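Local atomic coordinates of DUF2019 domain-containing protein (Rhodopseudomonas palustris, PDB entry 2I9C), a protein that is of unknown function but folds as a small all-helical domain of the DUF2019 family, which is grouped with the TPR-like repeat proteins. Residues V15-D26 against L65-Q76. Residues are numbered along the deposited sequence; the frame is centred on the assembly and turned at random. Where two conformers were deposited one is given.
With ACT (acetate ion), chain B.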
loop_
_atom_site.group_PDB
_atom_site.type_symbol
_atom_site.label_atom_id
_atom_site.label_comp_id
_atom_site.label_asym_id
_atom_site.label_seq_id
_atom_site.Cartn_x
_atom_site.Cartn_y
_atom_site.Cartn_z
ATOM N N VAL A 15 -5.912 7.161 -6.771
ATOM C CA VAL A 15 -6.366 5.901 -6.144
ATOM C C VAL A 15 -6.497 4.764 -7.168
ATOM O O VAL A 15 -6.053 3.635 -6.920
ATOM C CB VAL A 15 -7.673 6.076 -5.312
ATOM C CG1 VAL A 15 -8.119 4.738 -4.711
ATOM C CG2 VAL A 15 -7.414 7.022 -4.149
ATOM N N ALA A 16 -7.115 5.069 -8.317
ATOM C CA ALA A 16 -7.326 4.061 -9.349
ATOM C C ALA A 16 -5.943 3.633 -9.845
ATOM O O ALA A 16 -5.717 2.461 -10.085
ATOM C CB ALA A 16 -8.206 4.605 -10.530
ATOM N N LEU A 17 -5.022 4.590 -10.048
ATOM C CA LEU A 17 -3.699 4.197 -10.574
ATOM C C LEU A 17 -2.902 3.406 -9.514
ATOM O O LEU A 17 -2.204 2.456 -9.837
ATOM C CB LEU A 17 -2.905 5.424 -11.049
ATOM C CG LEU A 17 -1.548 5.125 -11.693
ATOM C CD1 LEU A 17 -1.745 4.351 -13.072
ATOM C CD2 LEU A 17 -0.779 6.483 -11.900
ATOM N N PHE A 18 -3.015 3.806 -8.253
ATOM C CA PHE A 18 -2.405 3.044 -7.162
ATOM C C PHE A 18 -2.854 1.560 -7.263
ATOM O O PHE A 18 -2.031 0.646 -7.160
ATOM C CB PHE A 18 -2.820 3.644 -5.805
ATOM C CG PHE A 18 -2.178 2.960 -4.591
ATOM C CD1 PHE A 18 -1.079 3.532 -3.940
ATOM C CD2 PHE A 18 -2.686 1.758 -4.112
ATOM C CE1 PHE A 18 -0.513 2.918 -2.813
ATOM C CE2 PHE A 18 -2.137 1.121 -3.007
ATOM C CZ PHE A 18 -1.051 1.706 -2.352
ATOM N N ALA A 19 -4.154 1.308 -7.410
ATOM C CA ALA A 19 -4.607 -0.081 -7.475
ATOM C C ALA A 19 -4.070 -0.820 -8.728
ATOM O O ALA A 19 -3.679 -1.990 -8.647
ATOM C CB ALA A 19 -6.173 -0.168 -7.423
ATOM N N LYS A 20 -4.073 -0.134 -9.876
ATOM C CA LYS A 20 -3.583 -0.740 -11.128
ATOM C C LYS A 20 -2.111 -1.120 -11.004
ATOM O O LYS A 20 -1.734 -2.214 -11.391
ATOM C CB LYS A 20 -3.819 0.177 -12.353
ATOM C CG LYS A 20 -3.486 -0.466 -13.726
ATOM C CD LYS A 20 -3.535 0.532 -14.881
ATOM C CE LYS A 20 -3.981 -0.168 -16.171
ATOM N NZ LYS A 20 -2.993 0.012 -17.271
ATOM N N VAL A 21 -1.279 -0.222 -10.472
ATOM C CA VAL A 21 0.160 -0.540 -10.388
ATOM C C VAL A 21 0.492 -1.617 -9.338
ATOM O O VAL A 21 1.445 -2.366 -9.485
ATOM C CB VAL A 21 1.107 0.741 -10.245
ATOM C CG1 VAL A 21 0.742 1.780 -11.215
ATOM C CG2 VAL A 21 1.044 1.306 -8.869
ATOM N N THR A 22 -0.291 -1.694 -8.281
ATOM C CA THR A 22 -0.086 -2.686 -7.256
ATOM C C THR A 22 -0.628 -4.085 -7.654
ATOM O O THR A 22 -0.048 -5.126 -7.288
ATOM C CB THR A 22 -0.641 -2.102 -5.973
ATOM O OG1 THR A 22 -0.086 -0.777 -5.846
ATOM C CG2 THR A 22 -0.260 -2.923 -4.773
ATOM N N VAL A 23 -1.714 -4.117 -8.434
ATOM C CA VAL A 23 -2.108 -5.384 -9.121
ATOM C C VAL A 23 -0.943 -5.862 -10.005
ATOM O O VAL A 23 -0.553 -7.026 -9.991
ATOM C CB VAL A 23 -3.378 -5.157 -9.980
ATOM C CG1 VAL A 23 -3.554 -6.246 -11.047
ATOM C CG2 VAL A 23 -4.623 -5.108 -9.057
ATOM N N GLU A 24 -0.386 -4.953 -10.801
ATOM C CA GLU A 24 0.740 -5.310 -11.631
ATOM C C GLU A 24 1.985 -5.697 -10.828
ATOM O O GLU A 24 2.735 -6.550 -11.280
ATOM C CB GLU A 24 1.033 -4.215 -12.642
ATOM C CG GLU A 24 -0.097 -4.094 -13.695
ATOM C CD GLU A 24 0.158 -2.975 -14.716
ATOM O OE1 GLU A 24 1.349 -2.678 -15.005
ATOM O OE2 GLU A 24 -0.845 -2.391 -15.220
ATOM N N GLN A 25 2.195 -5.110 -9.646
ATOM C CA GLN A 25 3.217 -5.631 -8.690
ATOM C C GLN A 25 3.013 -7.102 -8.375
ATOM O O GLN A 25 3.934 -7.920 -8.507
ATOM C CB GLN A 25 3.257 -4.842 -7.375
ATOM C CG GLN A 25 3.905 -3.430 -7.479
ATOM C CD GLN A 25 3.680 -2.660 -6.202
ATOM O OE1 GLN A 25 3.505 -3.257 -5.158
ATOM N NE2 GLN A 25 3.620 -1.345 -6.279
ATOM N N ASP A 26 1.794 -7.446 -8.006
ATOM C CA ASP A 26 1.431 -8.813 -7.717
ATOM C C ASP A 26 1.746 -9.688 -8.928
ATOM O O ASP A 26 2.410 -10.702 -8.785
ATOM C CB ASP A 26 -0.069 -8.904 -7.384
ATOM C CG ASP A 26 -0.433 -10.207 -6.725
ATOM O OD1 ASP A 26 0.360 -10.658 -5.860
ATOM O OD2 ASP A 26 -1.516 -10.775 -7.051
ATOM N N LEU A 65 -9.453 0.893 -0.820
ATOM C CA LEU A 65 -8.845 -0.253 -1.420
ATOM C C LEU A 65 -8.720 -1.478 -0.532
ATOM O O LEU A 65 -8.208 -2.484 -0.990
ATOM C CB LEU A 65 -7.459 0.132 -1.921
ATOM C CG LEU A 65 -7.426 1.237 -2.976
ATOM C CD1 LEU A 65 -5.925 1.410 -3.426
ATOM C CD2 LEU A 65 -8.317 0.947 -4.203
ATOM N N PHE A 66 -9.121 -1.388 0.745
ATOM C CA PHE A 66 -9.002 -2.539 1.679
ATOM C C PHE A 66 -9.883 -3.711 1.234
ATOM O O PHE A 66 -9.621 -4.839 1.657
ATOM C CB PHE A 66 -9.426 -2.147 3.094
ATOM C CG PHE A 66 -8.374 -1.366 3.891
ATOM C CD1 PHE A 66 -7.269 -0.784 3.277
ATOM C CD2 PHE A 66 -8.556 -1.158 5.277
ATOM C CE1 PHE A 66 -6.377 -0.025 4.014
ATOM C CE2 PHE A 66 -7.608 -0.427 6.045
ATOM C CZ PHE A 66 -6.527 0.140 5.420
ATOM N N GLU A 67 -10.959 -3.443 0.476
ATOM C CA GLU A 67 -11.813 -4.512 -0.079
ATOM C C GLU A 67 -11.431 -4.894 -1.530
ATOM O O GLU A 67 -12.002 -5.805 -2.108
ATOM C CB GLU A 67 -13.308 -4.167 0.031
ATOM C CG GLU A 67 -13.736 -3.923 1.462
ATOM C CD GLU A 67 -15.198 -3.596 1.564
ATOM O OE1 GLU A 67 -15.880 -3.713 0.542
ATOM O OE2 GLU A 67 -15.655 -3.205 2.650
ATOM N N TYR A 68 -10.429 -4.226 -2.086
ATOM C CA TYR A 68 -9.970 -4.510 -3.471
ATOM C C TYR A 68 -9.580 -6.025 -3.603
ATOM O O TYR A 68 -8.864 -6.521 -2.761
ATOM C CB TYR A 68 -8.792 -3.572 -3.867
ATOM C CG TYR A 68 -8.520 -3.630 -5.352
ATOM C CD1 TYR A 68 -9.084 -2.671 -6.218
ATOM C CD2 TYR A 68 -7.814 -4.707 -5.911
ATOM C CE1 TYR A 68 -8.931 -2.756 -7.588
ATOM C CE2 TYR A 68 -7.668 -4.823 -7.303
ATOM C CZ TYR A 68 -8.201 -3.825 -8.114
ATOM O OH TYR A 68 -8.030 -3.904 -9.438
ATOM N N PRO A 69 -10.070 -6.740 -4.661
ATOM C CA PRO A 69 -9.785 -8.179 -4.778
ATOM C C PRO A 69 -8.345 -8.473 -5.269
ATOM O O PRO A 69 -8.132 -9.055 -6.353
ATOM C CB PRO A 69 -10.848 -8.655 -5.789
ATOM C CG PRO A 69 -11.008 -7.470 -6.730
ATOM C CD PRO A 69 -10.951 -6.262 -5.770
ATOM N N ASN A 70 -7.352 -8.078 -4.483
ATOM C CA ASN A 70 -5.974 -8.409 -4.780
ATOM C C ASN A 70 -5.203 -8.203 -3.480
ATOM O O ASN A 70 -5.361 -7.180 -2.824
ATOM C CB ASN A 70 -5.393 -7.568 -5.929
ATOM C CG ASN A 70 -3.961 -7.966 -6.265
ATOM O OD1 ASN A 70 -3.033 -7.633 -5.530
ATOM N ND2 ASN A 70 -3.765 -8.630 -7.408
HETATM N N MSE A 71 -4.431 -9.188 -3.077
HETATM C CA MSE A 71 -3.849 -9.153 -1.722
HETATM C C MSE A 71 -2.694 -8.164 -1.663
HETATM O O MSE A 71 -2.439 -7.536 -0.608
HETATM C CB MSE A 71 -3.352 -10.543 -1.298
HETATM C CG MSE A 71 -3.095 -10.669 0.225
HETATM SE SE MSE A 71 -4.848 -10.353 1.233
HETATM C CE MSE A 71 -5.756 -12.097 1.001
ATOM N N GLN A 72 -1.979 -8.022 -2.771
ATOM C CA GLN A 72 -0.937 -7.007 -2.821
ATOM C C GLN A 72 -1.511 -5.585 -2.671
ATOM O O GLN A 72 -0.906 -4.736 -2.009
ATOM C CB GLN A 72 -0.098 -7.144 -4.111
ATOM C CG GLN A 72 1.171 -6.186 -4.179
ATOM C CD GLN A 72 2.287 -6.606 -3.230
ATOM O OE1 GLN A 72 2.192 -7.641 -2.568
ATOM N NE2 GLN A 72 3.380 -5.817 -3.199
ATOM N N VAL A 73 -2.653 -5.315 -3.323
ATOM C CA VAL A 73 -3.312 -4.016 -3.217
ATOM C C VAL A 73 -3.688 -3.787 -1.743
ATOM O O VAL A 73 -3.397 -2.735 -1.192
ATOM C CB VAL A 73 -4.557 -3.910 -4.164
ATOM C CG1 VAL A 73 -5.262 -2.560 -4.036
ATOM C CG2 VAL A 73 -4.087 -4.055 -5.629
ATOM N N ARG A 74 -4.341 -4.770 -1.132
ATOM C CA ARG A 74 -4.784 -4.634 0.242
ATOM C C ARG A 74 -3.609 -4.379 1.186
ATOM O O ARG A 74 -3.725 -3.537 2.084
ATOM C CB ARG A 74 -5.538 -5.899 0.681
ATOM C CG ARG A 74 -6.871 -6.100 -0.062
ATOM C CD ARG A 74 -7.703 -7.226 0.601
ATOM N NE ARG A 74 -8.992 -7.392 -0.096
ATOM C CZ ARG A 74 -10.047 -8.035 0.380
ATOM N NH1 ARG A 74 -10.021 -8.589 1.579
ATOM N NH2 ARG A 74 -11.163 -8.125 -0.351
ATOM N N LEU A 75 -2.526 -5.155 1.016
ATOM C CA LEU A 75 -1.308 -5.034 1.834
ATOM C C LEU A 75 -0.698 -3.640 1.742
ATOM O O LEU A 75 -0.414 -2.981 2.743
ATOM C CB LEU A 75 -0.232 -6.073 1.418
ATOM C CG LEU A 75 1.155 -5.897 2.070
ATOM C CD1 LEU A 75 1.120 -6.199 3.538
ATOM C CD2 LEU A 75 2.110 -6.876 1.370
ATOM N N GLN A 76 -0.490 -3.189 0.523
ATOM C CA GLN A 76 0.158 -1.912 0.309
ATOM C C GLN A 76 -0.709 -0.759 0.799
ATOM O O GLN A 76 -0.200 0.197 1.331
ATOM C CB GLN A 76 0.556 -1.732 -1.161
ATOM C CG GLN A 76 1.771 -2.616 -1.555
ATOM C CD GLN A 76 2.900 -2.517 -0.552
ATOM O OE1 GLN A 76 3.403 -1.437 -0.293
ATOM N NE2 GLN A 76 3.296 -3.649 0.021
HETATM C C ACT B . -8.035 -10.162 3.961
HETATM O O ACT B . -7.761 -8.982 3.526
HETATM O OXT ACT B . -9.249 -10.713 4.166
HETATM C CH3 ACT B . -6.806 -10.838 4.271
HETATM O O HOH W 1 -3.667 -11.263 -4.991
#
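A buried, largely apolar contact sets the middle of helix 11-30 against the first turns of helix 71-79 and the loop leading into it, close to the centre of this single-chain domain. The short helical segments pass 8.1 Å apart at 121°, Thr22 and Val73 coming nearest in backbone (CA to CA 5.3 Å). In one of its two conformers, Thr22 turns CG2 anti to its own nitrogen while OG1 bonds back to Phe18 O; this methyl presses on Val73 CA at 3.6 Å and touches the carbonyl oxygen of Gln72. Val23 CG2 wedges between Val73 CG2 and the CE2 side of the Tyr68 ring, 3.5 Å from CE2. One turn back, the methyl of Ala19 makes an off-centre CH-pi contact with the same ring, and the two methyls of Leu65 part, CD2 going to Val15 and Ala19, CD1 to the Phe18 ring. In this all-helical domain, assigned to the TPR clan, Met44 of helix 34-53 packs on Phe18, Thr22, Gln25 and Gln76. Asn70 is the N-cap of helix 71-79: its OD1 accepts from Val73 N at 3.2 Å, while its ND2 gives a weak bond to Asp26 OD2, the carboxylate standing nearly perpendicular to the amide. A water links Asp26 OD2 to Met71 N. With an alanine at Asn70, Val73 N would probably lose its capping acceptor and Asp26 its direct link to the loop. Deeper in, Gln72 NE2 donates almost straight (175°) to Gln25 OE1 at 3.2 Å, in the planes of both amides although these are turned 75° apart; Gln104 holds Gln72 OE1.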